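Local coordinates for alpha-1,2-mannosidase (Trichoderma reesei, PDB 1HCU), which probably trims alpha-1,2-linked mannose residues from the high-mannose N-glycans of glycoproteins, as a calcium-dependent hydrolase of glycosyl hydrolase family 47, at residues A112-R117 and H488-R493; V182-R187 and V482-A487; L188-G193 and Y255-V260. All coordinates share one frame; numbering follows the deposited sequence.

How the contacts relate
From the N terminus, helix 98-117 comes first and meets the C-terminal strand 489-491 in contact 1, closing a loop of 370 residues. Nested inside it, contact 2 joins helix 182-192 to the end of strand 481-483 and the calcium-binding turn. Innermost, contact 3 ties the C-terminal half of the same helix 182-192 to the end of helix 245-257. Strands 481-483 and 489-491 pair as an antiparallel hairpin, with the probable hydrogen bond from Phe-490 N to Val-482 O linking contacts 1 and 2. Arg-187 reaches both Asp-114 and Tyr-257, while Arg-493 forms salt bridges to Asp-190 and Asp-258, so three helices are bound around the C-terminal hairpin.

Contact 1. Residues A112-R117 and H488-R493; sequences AYDLLR and HPFSIR
Asp-114 OD2 accepts the backbone N-H of Ser-491, with N 3.0 Å from OD2 and a nearly straight angle of 164° at the hydrogen. The donor stands well above the carboxylate plane. Arg-187 of helix 182-192 meets the same carboxylate, its NH2 in a salt bridge with OD1 and its NE 3.0 Å from Asp-114 OD2, so that Ser-491 N and Arg-187 NE both approach OD2. CB of Asp-114 points toward the strand, and CG beside the backbone N (chi1 -80°) leaves OD2 3.6 Å from Phe-490 CA. Ser-491 OG packs against the aliphatic stem of Asp-114, 3.8 Å from its CB. In the (alpha/alpha)7 barrel of family 47 this joins the C-terminal end of helix 98-117 to the C-terminal hairpin; the axes of helix segment 112-117 and strand 489-491 approach to 7.3 Å, with 59° between their directions. An alanine at Asp-114 is likely to leave Ser-491 N without its acceptor and Arg-187 with a charge no longer balanced from this side. An apolar contact lies beside it: Leu-115 CD1 comes within 4.2 Å of Pro-489 CG, the two side chains crossing at about a right angle.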
ATOM      1  N   ALA A 112      -6.699  13.937  -2.405  1.00 12.87           N
ATOM      2  CA  ALA A 112      -7.602  14.894  -1.780  1.00 12.30           C
ATOM      3  C   ALA A 112      -7.984  15.949  -2.817  1.00 12.78           C
ATOM      4  O   ALA A 112      -9.143  16.354  -2.911  1.00 14.73           O
ATOM      5  CB  ALA A 112      -6.927  15.556  -0.588  1.00 11.76           C
ATOM      6  N   TYR A 113      -7.010  16.388  -3.604  1.00 11.69           N
ATOM      7  CA  TYR A 113      -7.287  17.391  -4.620  1.00 12.91           C
ATOM      8  C   TYR A 113      -8.303  16.863  -5.641  1.00 14.11           C
ATOM      9  O   TYR A 113      -9.290  17.534  -5.945  1.00 14.90           O
ATOM     10  CB  TYR A 113      -5.986  17.793  -5.310  1.00 13.47           C
ATOM     11  CG  TYR A 113      -6.145  18.887  -6.335  1.00 14.29           C
ATOM     12  CD1 TYR A 113      -6.347  20.214  -5.957  1.00 14.68           C
ATOM     13  CD2 TYR A 113      -6.092  18.588  -7.690  1.00 15.37           C
ATOM     14  CE1 TYR A 113      -6.492  21.215  -6.921  1.00 15.59           C
ATOM     15  CE2 TYR A 113      -6.235  19.559  -8.646  1.00 14.81           C
ATOM     16  CZ  TYR A 113      -6.435  20.867  -8.267  1.00 17.01           C
ATOM     17  OH  TYR A 113      -6.606  21.801  -9.260  1.00 18.13           O
ATOM     18  N   ASP A 114      -8.073  15.653  -6.151  1.00 14.63           N
ATOM     19  CA  ASP A 114      -8.983  15.068  -7.126  1.00 15.90           C
ATOM     20  C   ASP A 114     -10.387  14.844  -6.562  1.00 17.72           C
ATOM     21  O   ASP A 114     -11.377  15.044  -7.263  1.00 18.63           O
ATOM     22  CB  ASP A 114      -8.428  13.746  -7.676  1.00 16.84           C
ATOM     23  CG  ASP A 114      -7.367  13.953  -8.756  1.00 17.48           C
ATOM     24  OD1 ASP A 114      -7.383  15.015  -9.415  1.00 19.31           O
ATOM     25  OD2 ASP A 114      -6.530  13.048  -8.964  1.00 18.59           O
ATOM     26  N   LEU A 115     -10.483  14.438  -5.302  1.00 17.87           N
ATOM     27  CA  LEU A 115     -11.793  14.214  -4.710  1.00 18.98           C
ATOM     28  C   LEU A 115     -12.539  15.532  -4.464  1.00 20.41           C
ATOM     29  O   LEU A 115     -13.713  15.661  -4.824  1.00 19.32           O
ATOM     30  CB  LEU A 115     -11.659  13.432  -3.399  1.00 18.20           C
ATOM     31  CG  LEU A 115     -11.141  11.988  -3.515  1.00 17.80           C
ATOM     32  CD1 LEU A 115     -10.964  11.395  -2.124  1.00 14.21           C
ATOM     33  CD2 LEU A 115     -12.104  11.145  -4.326  1.00 16.76           C
ATOM     34  N   LEU A 116     -11.853  16.512  -3.877  1.00 19.93           N
ATOM     35  CA  LEU A 116     -12.469  17.806  -3.583  1.00 20.16           C
ATOM     36  C   LEU A 116     -12.846  18.619  -4.828  1.00 21.11           C
ATOM     37  O   LEU A 116     -13.614  19.572  -4.738  1.00 19.97           O
ATOM     38  CB  LEU A 116     -11.552  18.629  -2.663  1.00 19.27           C
ATOM     39  CG  LEU A 116     -11.381  18.016  -1.265  1.00 17.97           C
ATOM     40  CD1 LEU A 116     -10.548  18.933  -0.389  1.00 19.37           C
ATOM     41  CD2 LEU A 116     -12.744  17.791  -0.637  1.00 16.57           C
ATOM     42  N   ARG A 117     -12.299  18.246  -5.983  1.00 21.81           N
ATOM     43  CA  ARG A 117     -12.624  18.923  -7.232  1.00 24.07           C
ATOM     44  C   ARG A 117     -13.567  18.060  -8.055  1.00 24.64           C
ATOM     45  O   ARG A 117     -14.142  18.520  -9.042  1.00 26.21           O
ATOM     46  CB  ARG A 117     -11.376  19.201  -8.061  1.00 25.64           C
ATOM     47  CG  ARG A 117     -10.452  20.220  -7.454  1.00 31.87           C
ATOM     48  CD  ARG A 117      -9.558  20.790  -8.516  1.00 35.30           C
ATOM     49  NE  ARG A 117     -10.293  21.665  -9.419  1.00 40.76           N
ATOM     50  CZ  ARG A 117      -9.847  22.036 -10.614  1.00 41.56           C
ATOM     51  NH1 ARG A 117      -8.670  21.596 -11.041  1.00 43.25           N
ATOM     52  NH2 ARG A 117     -10.572  22.844 -11.376  1.00 43.38           N
ATOM     53  N   HIS A 488      -4.537   6.066  -1.828  1.00 14.58           N
ATOM     54  CA  HIS A 488      -4.949   7.413  -2.228  1.00 14.60           C
ATOM     55  C   HIS A 488      -5.426   7.350  -3.675  1.00 15.19           C
ATOM     56  O   HIS A 488      -4.629   7.189  -4.592  1.00 16.94           O
ATOM     57  CB  HIS A 488      -3.793   8.408  -2.091  1.00 13.75           C
ATOM     58  CG  HIS A 488      -3.296   8.552  -0.687  1.00 13.22           C
ATOM     59  ND1 HIS A 488      -4.139   8.785   0.376  1.00 13.31           N
ATOM     60  CD2 HIS A 488      -2.049   8.465  -0.167  1.00 13.00           C
ATOM     61  CE1 HIS A 488      -3.435   8.832   1.493  1.00 12.77           C
ATOM     62  NE2 HIS A 488      -2.165   8.640   1.190  1.00 12.02           N
ATOM     63  N   PRO A 489      -6.743   7.474  -3.894  1.00 14.91           N
ATOM     64  CA  PRO A 489      -7.354   7.424  -5.227  1.00 14.95           C
ATOM     65  C   PRO A 489      -7.157   8.664  -6.101  1.00 15.10           C
ATOM     66  O   PRO A 489      -7.481   9.772  -5.687  1.00 17.62           O
ATOM     67  CB  PRO A 489      -8.823   7.190  -4.904  1.00 14.67           C
ATOM     68  CG  PRO A 489      -9.002   8.018  -3.667  1.00 13.01           C
ATOM     69  CD  PRO A 489      -7.777   7.630  -2.854  1.00 14.16           C
ATOM     70  N   PHE A 490      -6.645   8.470  -7.313  1.00 14.12           N
ATOM     71  CA  PHE A 490      -6.426   9.571  -8.255  1.00 15.15           C
ATOM     72  C   PHE A 490      -7.396   9.416  -9.423  1.00 16.54           C
ATOM     73  O   PHE A 490      -7.745   8.292  -9.787  1.00 17.80           O
ATOM     74  CB  PHE A 490      -5.005   9.515  -8.830  1.00 13.46           C
ATOM     75  CG  PHE A 490      -3.927   9.592  -7.803  1.00 13.63           C
ATOM     76  CD1 PHE A 490      -2.688   9.005  -8.044  1.00 15.66           C
ATOM     77  CD2 PHE A 490      -4.137  10.253  -6.600  1.00 13.48           C
ATOM     78  CE1 PHE A 490      -1.670   9.079  -7.090  1.00 17.37           C
ATOM     79  CE2 PHE A 490      -3.139  10.333  -5.650  1.00 14.23           C
ATOM     80  CZ  PHE A 490      -1.901   9.746  -5.890  1.00 16.78           C
ATOM     81  N   SER A 491      -7.845  10.523 -10.010  1.00 17.41           N
ATOM     82  CA  SER A 491      -8.730  10.417 -11.177  1.00 18.71           C
ATOM     83  C   SER A 491      -7.830   9.961 -12.317  1.00 19.22           C
ATOM     84  O   SER A 491      -6.655  10.332 -12.354  1.00 19.39           O
ATOM     85  CB  SER A 491      -9.337  11.771 -11.556  1.00 17.89           C
ATOM     86  OG  SER A 491     -10.250  12.232 -10.584  1.00 19.90           O
ATOM     87  N   ILE A 492      -8.364   9.161 -13.236  1.00 18.81           N
ATOM     88  CA  ILE A 492      -7.573   8.689 -14.372  1.00 19.51           C
ATOM     89  C   ILE A 492      -7.472   9.805 -15.413  1.00 21.20           C
ATOM     90  O   ILE A 492      -8.340  10.670 -15.491  1.00 20.87           O
ATOM     91  CB  ILE A 492      -8.198   7.433 -15.016  1.00 18.62           C
ATOM     92  CG1 ILE A 492      -9.499   7.799 -15.740  1.00 17.68           C
ATOM     93  CG2 ILE A 492      -8.466   6.384 -13.929  1.00 17.58           C
ATOM     94  CD1 ILE A 492     -10.104   6.663 -16.535  1.00 20.02           C
ATOM     95  N   ARG A 493      -6.414   9.769 -16.215  1.00 24.41           N
ATOM     96  CA  ARG A 493      -6.151  10.789 -17.228  1.00 28.29           C
ATOM     97  C   ARG A 493      -7.332  11.453 -17.953  1.00 32.10           C
ATOM     98  O   ARG A 493      -7.343  12.679 -18.111  1.00 34.32           O
ATOM     99  CB  ARG A 493      -5.156  10.240 -18.248  1.00 25.72           C
ATOM    100  CG  ARG A 493      -4.746  11.223 -19.328  1.00 22.90           C
ATOM    101  CD  ARG A 493      -3.483  10.740 -20.022  1.00 22.41           C
ATOM    102  NE  ARG A 493      -2.282  11.079 -19.272  1.00 22.55           N
ATOM    103  CZ  ARG A 493      -1.082  10.561 -19.506  1.00 24.83           C
ATOM    104  NH1 ARG A 493      -0.036  10.943 -18.780  1.00 23.67           N
ATOM    105  NH2 ARG A 493      -0.933   9.638 -20.451  1.00 24.62           N
TER

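Contact 2. Residues V182-R187 and V482-A487. With CA (calcium ion), chain H.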
ATOM      1  N   VAL A 182       5.918   6.585 -10.567  1.00 14.82           N
ATOM      2  CA  VAL A 182       5.263   6.892 -11.837  1.00 13.88           C
ATOM      3  C   VAL A 182       3.799   7.336 -11.760  1.00 15.00           C
ATOM      4  O   VAL A 182       3.404   8.281 -12.447  1.00 15.77           O
ATOM      5  CB  VAL A 182       5.399   5.692 -12.827  1.00 12.89           C
ATOM      6  CG1 VAL A 182       4.789   4.427 -12.231  1.00 11.24           C
ATOM      7  CG2 VAL A 182       4.742   6.032 -14.141  1.00 13.24           C
ATOM      8  N   LEU A 183       2.996   6.680 -10.927  1.00 14.29           N
ATOM      9  CA  LEU A 183       1.588   7.044 -10.812  1.00 13.75           C
ATOM     10  C   LEU A 183       1.401   8.482 -10.328  1.00 14.11           C
ATOM     11  O   LEU A 183       0.739   9.283 -10.986  1.00 13.97           O
ATOM     12  CB  LEU A 183       0.859   6.110  -9.839  1.00 14.10           C
ATOM     13  CG  LEU A 183      -0.611   5.760 -10.127  1.00 15.55           C
ATOM     14  CD1 LEU A 183      -1.281   5.264  -8.838  1.00 11.62           C
ATOM     15  CD2 LEU A 183      -1.349   6.953 -10.675  1.00 13.00           C
ATOM     16  N   GLU A 184       1.985   8.827  -9.185  1.00 13.97           N
ATOM     17  CA  GLU A 184       1.776  10.175  -8.677  1.00 15.39           C
ATOM     18  C   GLU A 184       2.497  11.291  -9.411  1.00 14.79           C
ATOM     19  O   GLU A 184       1.999  12.412  -9.474  1.00 15.62           O
ATOM     20  CB  GLU A 184       2.035  10.264  -7.156  1.00 15.50           C
ATOM     21  CG  GLU A 184       3.049   9.325  -6.533  1.00 17.16           C
ATOM     22  CD  GLU A 184       2.642   7.863  -6.566  1.00 17.52           C
ATOM     23  OE1 GLU A 184       3.115   7.144  -7.468  1.00 16.24           O
ATOM     24  OE2 GLU A 184       1.847   7.435  -5.693  1.00 17.64           O
ATOM     25  N   TRP A 185       3.648  10.983  -9.993  1.00 15.88           N
ATOM     26  CA  TRP A 185       4.404  11.982 -10.737  1.00 14.74           C
ATOM     27  C   TRP A 185       3.758  12.250 -12.103  1.00 14.41           C
ATOM     28  O   TRP A 185       3.793  13.375 -12.600  1.00 12.60           O
ATOM     29  CB  TRP A 185       5.864  11.531 -10.878  1.00 13.59           C
ATOM     30  CG  TRP A 185       6.643  11.769  -9.606  1.00 15.45           C
ATOM     31  CD1 TRP A 185       6.417  11.204  -8.378  1.00 12.89           C
ATOM     32  CD2 TRP A 185       7.711  12.707  -9.425  1.00 14.48           C
ATOM     33  NE1 TRP A 185       7.274  11.741  -7.447  1.00 15.32           N
ATOM     34  CE2 TRP A 185       8.079  12.665  -8.060  1.00 14.12           C
ATOM     35  CE3 TRP A 185       8.389  13.582 -10.284  1.00 14.49           C
ATOM     36  CZ2 TRP A 185       9.099  13.470  -7.532  1.00 12.72           C
ATOM     37  CZ3 TRP A 185       9.407  14.385  -9.757  1.00 12.95           C
ATOM     38  CH2 TRP A 185       9.749  14.319  -8.395  1.00 10.82           C
ATOM     39  N   THR A 186       3.158  11.224 -12.702  1.00 13.17           N
ATOM     40  CA  THR A 186       2.486  11.409 -13.982  1.00 13.80           C
ATOM     41  C   THR A 186       1.205  12.192 -13.711  1.00 12.92           C
ATOM     42  O   THR A 186       0.825  13.071 -14.480  1.00 12.51           O
ATOM     43  CB  THR A 186       2.131  10.058 -14.659  1.00 14.28           C
ATOM     44  OG1 THR A 186       3.334   9.410 -15.097  1.00 16.57           O
ATOM     45  CG2 THR A 186       1.225  10.283 -15.863  1.00 11.43           C
ATOM     46  N   ARG A 187       0.560  11.881 -12.590  1.00 14.15           N
ATOM     47  CA  ARG A 187      -0.669  12.562 -12.190  1.00 13.58           C
ATOM     48  C   ARG A 187      -0.368  14.045 -11.979  1.00 14.47           C
ATOM     49  O   ARG A 187      -1.145  14.907 -12.377  1.00 16.23           O
ATOM     50  CB  ARG A 187      -1.224  11.947 -10.892  1.00 13.23           C
ATOM     51  CG  ARG A 187      -2.596  12.472 -10.484  1.00 11.90           C
ATOM     52  CD  ARG A 187      -3.590  12.274 -11.618  1.00 12.86           C
ATOM     53  NE  ARG A 187      -4.858  12.971 -11.410  1.00 12.23           N
ATOM     54  CZ  ARG A 187      -5.594  13.485 -12.395  1.00 14.11           C
ATOM     55  NH1 ARG A 187      -5.177  13.380 -13.654  1.00 11.77           N
ATOM     56  NH2 ARG A 187      -6.752  14.087 -12.131  1.00 11.03           N
ATOM     57  N   VAL A 482      -8.230   5.500  -9.394  1.00 13.72           N
ATOM     58  CA  VAL A 482      -7.215   4.470  -9.218  1.00 13.44           C
ATOM     59  C   VAL A 482      -6.507   4.691  -7.898  1.00 12.54           C
ATOM     60  O   VAL A 482      -5.994   5.781  -7.644  1.00 13.31           O
ATOM     61  CB  VAL A 482      -6.135   4.522 -10.322  1.00 17.00           C
ATOM     62  CG1 VAL A 482      -5.252   3.274 -10.238  1.00 13.46           C
ATOM     63  CG2 VAL A 482      -6.781   4.633 -11.680  1.00 21.24           C
ATOM     64  N   PHE A 483      -6.464   3.654  -7.065  1.00 12.57           N
ATOM     65  CA  PHE A 483      -5.802   3.767  -5.770  1.00 12.00           C
ATOM     66  C   PHE A 483      -4.284   3.641  -5.902  1.00 13.16           C
ATOM     67  O   PHE A 483      -3.774   2.721  -6.561  1.00 11.27           O
ATOM     68  CB  PHE A 483      -6.301   2.695  -4.798  1.00 12.09           C
ATOM     69  CG  PHE A 483      -7.725   2.884  -4.338  1.00 10.69           C
ATOM     70  CD1 PHE A 483      -8.764   2.178  -4.938  1.00 13.45           C
ATOM     71  CD2 PHE A 483      -8.022   3.734  -3.276  1.00 10.34           C
ATOM     72  CE1 PHE A 483     -10.085   2.313  -4.480  1.00 12.61           C
ATOM     73  CE2 PHE A 483      -9.335   3.875  -2.814  1.00 12.87           C
ATOM     74  CZ  PHE A 483     -10.367   3.161  -3.418  1.00 10.78           C
ATOM     75  N   ASN A 484      -3.567   4.576  -5.281  1.00 11.58           N
ATOM     76  CA  ASN A 484      -2.116   4.544  -5.301  1.00 12.03           C
ATOM     77  C   ASN A 484      -1.769   3.516  -4.226  1.00 11.92           C
ATOM     78  O   ASN A 484      -2.665   2.968  -3.589  1.00 11.64           O
ATOM     79  CB  ASN A 484      -1.532   5.940  -4.997  1.00 12.65           C
ATOM     80  CG  ASN A 484      -1.204   6.154  -3.526  1.00 12.86           C
ATOM     81  OD1 ASN A 484      -1.961   5.771  -2.635  1.00 15.73           O
ATOM     82  ND2 ASN A 484      -0.073   6.791  -3.273  1.00 12.84           N
ATOM     83  N   THR A 485      -0.492   3.249  -4.014  1.00 12.22           N
ATOM     84  CA  THR A 485      -0.116   2.238  -3.034  1.00 13.33           C
ATOM     85  C   THR A 485      -0.487   2.552  -1.579  1.00 14.30           C
ATOM     86  O   THR A 485      -0.526   1.656  -0.749  1.00 14.77           O
ATOM     87  CB  THR A 485       1.389   1.934  -3.140  1.00 13.06           C
ATOM     88  OG1 THR A 485       1.592   0.536  -2.951  1.00 15.24           O
ATOM     89  CG2 THR A 485       2.184   2.706  -2.103  1.00 15.37           C
ATOM     90  N   GLU A 486      -0.771   3.814  -1.272  1.00 15.03           N
ATOM     91  CA  GLU A 486      -1.127   4.197   0.096  1.00 14.97           C
ATOM     92  C   GLU A 486      -2.631   4.481   0.159  1.00 15.14           C
ATOM     93  O   GLU A 486      -3.094   5.338   0.914  1.00 14.95           O
ATOM     94  CB  GLU A 486      -0.332   5.445   0.521  1.00 15.88           C
ATOM     95  CG  GLU A 486      -0.390   5.774   2.010  1.00 19.03           C
ATOM     96  CD  GLU A 486       0.584   4.944   2.849  1.00 19.97           C
ATOM     97  OE1 GLU A 486       1.196   3.996   2.312  1.00 18.76           O
ATOM     98  OE2 GLU A 486       0.730   5.248   4.056  1.00 19.85           O
ATOM     99  N   ALA A 487      -3.381   3.769  -0.667  1.00 14.28           N
ATOM    100  CA  ALA A 487      -4.827   3.912  -0.715  1.00 13.90           C
ATOM    101  C   ALA A 487      -5.311   5.320  -1.044  1.00 13.71           C
ATOM    102  O   ALA A 487      -6.374   5.730  -0.584  1.00 12.57           O
ATOM    103  CB  ALA A 487      -5.430   3.454   0.608  1.00 14.69           C
TER
HETATM  104 CA    CA H1495       0.713  -0.752  -0.547  1.00 23.52          CA
HETATM  105  O   HOH W   1       3.258   0.428  -0.060  1.00 18.82           O
HETATM  106  O   HOH W   2       2.332  -2.052   1.298  1.00 46.70           O
HETATM  107  O   HOH W   3       1.387  -2.981  -1.963  1.00 16.54           O
HETATM  108  O   HOH W   4      -1.350  -1.428   1.163  1.00 11.59           O
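The calcium site of this family 47 mannosidase sits on the loop after strand 481-483, and the contact joins that loop to helix 182-192 inside the (alpha/alpha)7 barrel. Asn-484 to Ala-487 form a type I beta turn, and within it Asn-484 makes an Asx turn: its OD1 accepts from Glu-486 N at 2.7 Å, the donor lying well above the carbonyl plane. The other end of the same amide faces the helix. Asn-484 ND2 donates to Glu-184 OE2 at 3.2 Å, an almost straight bond of 172° whose acceptor lies in the amide plane, although carboxylate and amide are turned 54° apart. The chain of Glu-184 bends at chi2 (-67°), which helps bring its carboxylate across to the loop; ND2 also donates to Ile-103 O of helix 98-117. With both ends of the amide engaged, its rotation is well defined. Alongside, Leu-183 CD1 rests 3.7 Å from Asn-484 CA, the two side chains crossing roughly at right angles. Next in the turn, Thr-485 holds the calcium ion through two of its own atoms, its OG1 also bonding to Glu-249. The metal lies 2.7 Å from Thr-485 O and 2.9 Å from Thr-485 OG1, and four modelled waters are the other ligands.

Contact 3. Residues L188-G193 and Y255-V260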
ATOM      1  N   LEU A 188       0.770  14.335 -11.359  1.00 15.12           N
ATOM      2  CA  LEU A 188       1.159  15.720 -11.103  1.00 15.96           C
ATOM      3  C   LEU A 188       1.358  16.494 -12.426  1.00 17.20           C
ATOM      4  O   LEU A 188       0.878  17.618 -12.562  1.00 17.58           O
ATOM      5  CB  LEU A 188       2.444  15.757 -10.251  1.00 11.55           C
ATOM      6  CG  LEU A 188       2.918  17.131  -9.754  1.00  9.61           C
ATOM      7  CD1 LEU A 188       1.847  17.754  -8.881  1.00  6.99           C
ATOM      8  CD2 LEU A 188       4.212  16.992  -8.984  1.00  7.13           C
ATOM      9  N   SER A 189       2.059  15.895 -13.392  1.00 16.29           N
ATOM     10  CA  SER A 189       2.279  16.549 -14.683  1.00 16.48           C
ATOM     11  C   SER A 189       0.951  16.860 -15.357  1.00 17.05           C
ATOM     12  O   SER A 189       0.772  17.929 -15.933  1.00 17.08           O
ATOM     13  CB  SER A 189       3.094  15.664 -15.632  1.00 13.55           C
ATOM     14  OG  SER A 189       4.427  15.515 -15.193  1.00 16.21           O
ATOM     15  N   ASP A 190       0.024  15.914 -15.295  1.00 17.19           N
ATOM     16  CA  ASP A 190      -1.271  16.115 -15.920  1.00 19.18           C
ATOM     17  C   ASP A 190      -2.055  17.234 -15.238  1.00 20.07           C
ATOM     18  O   ASP A 190      -2.773  17.986 -15.892  1.00 20.91           O
ATOM     19  CB  ASP A 190      -2.081  14.817 -15.891  1.00 18.33           C
ATOM     20  CG  ASP A 190      -1.617  13.814 -16.933  1.00 19.70           C
ATOM     21  OD1 ASP A 190      -2.182  12.700 -16.964  1.00 18.20           O
ATOM     22  OD2 ASP A 190      -0.700  14.139 -17.720  1.00 19.22           O
ATOM     23  N   LEU A 191      -1.906  17.344 -13.923  1.00 20.65           N
ATOM     24  CA  LEU A 191      -2.610  18.364 -13.151  1.00 19.96           C
ATOM     25  C   LEU A 191      -1.978  19.747 -13.266  1.00 20.18           C
ATOM     26  O   LEU A 191      -2.686  20.752 -13.250  1.00 19.35           O
ATOM     27  CB  LEU A 191      -2.661  17.942 -11.684  1.00 20.27           C
ATOM     28  CG  LEU A 191      -4.029  17.616 -11.076  1.00 23.26           C
ATOM     29  CD1 LEU A 191      -5.000  17.133 -12.134  1.00 23.10           C
ATOM     30  CD2 LEU A 191      -3.839  16.570  -9.978  1.00 20.53           C
ATOM     31  N   THR A 192      -0.652  19.791 -13.393  1.00 19.11           N
ATOM     32  CA  THR A 192       0.084  21.056 -13.490  1.00 20.17           C
ATOM     33  C   THR A 192       0.380  21.516 -14.919  1.00 20.00           C
ATOM     34  O   THR A 192       0.574  22.698 -15.161  1.00 21.25           O
ATOM     35  CB  THR A 192       1.458  20.974 -12.784  1.00 20.00           C
ATOM     36  OG1 THR A 192       2.272  20.000 -13.460  1.00 19.79           O
ATOM     37  CG2 THR A 192       1.303  20.580 -11.318  1.00 17.34           C
ATOM     38  N   GLY A 193       0.445  20.582 -15.858  1.00 19.93           N
ATOM     39  CA  GLY A 193       0.754  20.956 -17.227  1.00 17.82           C
ATOM     40  C   GLY A 193       2.253  20.948 -17.474  1.00 18.48           C
ATOM     41  O   GLY A 193       2.708  21.258 -18.571  1.00 19.60           O
ATOM     42  N   TYR A 255      -1.926   1.145 -16.308  1.00  9.38           N
ATOM     43  CA  TYR A 255      -2.760   0.763 -17.447  1.00 10.44           C
ATOM     44  C   TYR A 255      -4.184   1.260 -17.241  1.00 11.21           C
ATOM     45  O   TYR A 255      -4.891   1.550 -18.206  1.00 11.68           O
ATOM     46  CB  TYR A 255      -2.766  -0.755 -17.623  1.00  9.42           C
ATOM     47  CG  TYR A 255      -3.617  -1.244 -18.776  1.00  9.76           C
ATOM     48  CD1 TYR A 255      -3.255  -0.994 -20.104  1.00  9.41           C
ATOM     49  CD2 TYR A 255      -4.767  -1.989 -18.539  1.00 10.64           C
ATOM     50  CE1 TYR A 255      -4.024  -1.487 -21.168  1.00  7.23           C
ATOM     51  CE2 TYR A 255      -5.538  -2.484 -19.587  1.00 11.41           C
ATOM     52  CZ  TYR A 255      -5.165  -2.234 -20.893  1.00 11.53           C
ATOM     53  OH  TYR A 255      -5.948  -2.750 -21.910  1.00 16.05           O
ATOM     54  N   LEU A 256      -4.606   1.337 -15.980  1.00 11.03           N
ATOM     55  CA  LEU A 256      -5.943   1.820 -15.656  1.00 10.50           C
ATOM     56  C   LEU A 256      -5.911   3.339 -15.843  1.00 11.02           C
ATOM     57  O   LEU A 256      -6.854   3.932 -16.379  1.00  8.54           O
ATOM     58  CB  LEU A 256      -6.297   1.486 -14.199  1.00 11.08           C
ATOM     59  CG  LEU A 256      -7.774   1.428 -13.773  1.00 14.93           C
ATOM     60  CD1 LEU A 256      -7.893   1.546 -12.246  1.00 12.22           C
ATOM     61  CD2 LEU A 256      -8.558   2.537 -14.429  1.00 16.11           C
ATOM     62  N   TYR A 257      -4.817   3.963 -15.404  1.00  8.92           N
ATOM     63  CA  TYR A 257      -4.672   5.410 -15.508  1.00  9.17           C
ATOM     64  C   TYR A 257      -4.746   5.881 -16.962  1.00  8.10           C
ATOM     65  O   TYR A 257      -5.260   6.955 -17.242  1.00  8.05           O
ATOM     66  CB  TYR A 257      -3.357   5.874 -14.854  1.00  8.85           C
ATOM     67  CG  TYR A 257      -3.247   7.383 -14.764  1.00 11.34           C
ATOM     68  CD1 TYR A 257      -2.465   8.105 -15.671  1.00 12.14           C
ATOM     69  CD2 TYR A 257      -3.988   8.099 -13.818  1.00 10.83           C
ATOM     70  CE1 TYR A 257      -2.430   9.511 -15.639  1.00 15.07           C
ATOM     71  CE2 TYR A 257      -3.958   9.497 -13.780  1.00 13.37           C
ATOM     72  CZ  TYR A 257      -3.181  10.195 -14.690  1.00 13.71           C
ATOM     73  OH  TYR A 257      -3.169  11.568 -14.648  1.00 14.46           O
ATOM     74  N   ASP A 258      -4.232   5.070 -17.882  1.00 11.16           N
ATOM     75  CA  ASP A 258      -4.268   5.377 -19.316  1.00 12.15           C
ATOM     76  C   ASP A 258      -3.840   4.123 -20.091  1.00 12.01           C
ATOM     77  O   ASP A 258      -2.653   3.880 -20.291  1.00 11.78           O
ATOM     78  CB  ASP A 258      -3.345   6.559 -19.652  1.00 13.95           C
ATOM     79  CG  ASP A 258      -3.429   6.970 -21.119  1.00 17.35           C
ATOM     80  OD1 ASP A 258      -2.893   8.036 -21.479  1.00 19.58           O
ATOM     81  OD2 ASP A 258      -4.029   6.223 -21.918  1.00 19.13           O
ATOM     82  N   PRO A 259      -4.816   3.325 -20.551  1.00 12.33           N
ATOM     83  CA  PRO A 259      -4.590   2.082 -21.302  1.00 13.15           C
ATOM     84  C   PRO A 259      -3.725   2.228 -22.551  1.00 14.47           C
ATOM     85  O   PRO A 259      -3.056   1.279 -22.955  1.00 14.86           O
ATOM     86  CB  PRO A 259      -6.005   1.615 -21.673  1.00 11.11           C
ATOM     87  CG  PRO A 259      -6.910   2.342 -20.725  1.00 14.08           C
ATOM     88  CD  PRO A 259      -6.250   3.675 -20.527  1.00 12.79           C
ATOM     89  N   VAL A 260      -3.762   3.397 -23.181  1.00 14.12           N
ATOM     90  CA  VAL A 260      -2.976   3.607 -24.385  1.00 15.20           C
ATOM     91  C   VAL A 260      -1.523   3.921 -24.065  1.00 16.35           C
ATOM     92  O   VAL A 260      -0.620   3.181 -24.463  1.00 17.22           O
ATOM     93  CB  VAL A 260      -3.555   4.750 -25.253  1.00 16.74           C
ATOM     94  CG1 VAL A 260      -2.650   5.003 -26.471  1.00 15.01           C
ATOM     95  CG2 VAL A 260      -4.965   4.383 -25.718  1.00 18.03           C
TER
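Asp-190 and Tyr-257 carry the whole of this contact, coming from opposite directions with their CA atoms 11.2 Å apart. At its tight point, Tyr-257 OH donates to Asp-190 OD1 at 2.8 Å, on the anti side of the carboxylate and 26° out of its plane. The oxygen approaches the ring at its edge, with OD1 3.5 Å from CE1 of Tyr-257, and the carboxylate and ring planes are only 19° apart. CB of Tyr-257 points toward helix 182-192, and with CG opposite the backbone N (chi1 -172°) the ring continues across to Asp-190. Here two helices of the family 47 (alpha/alpha)7 barrel, 182-192 and 245-257, are bridged near their C-terminal ends. Outside partners join in: Tyr-257 OH also accepts from Arg-187 NH1, and Asp-190 OD1 forms a salt bridge with Arg-493 NE. By contrast, the whole contact buries just 77 Å², nearly all on these two residues. Tyr-257 is buried but Asp-190 only partly so, and the chain beyond them runs into exposed Gly-193 on one side and Pro-259 and Val-260 on the other. Here Asp-258 OD2 accepts from Val-260 N at 3.1 Å, an Asx turn, while its OD1 forms a salt bridge with Arg-493 NH2.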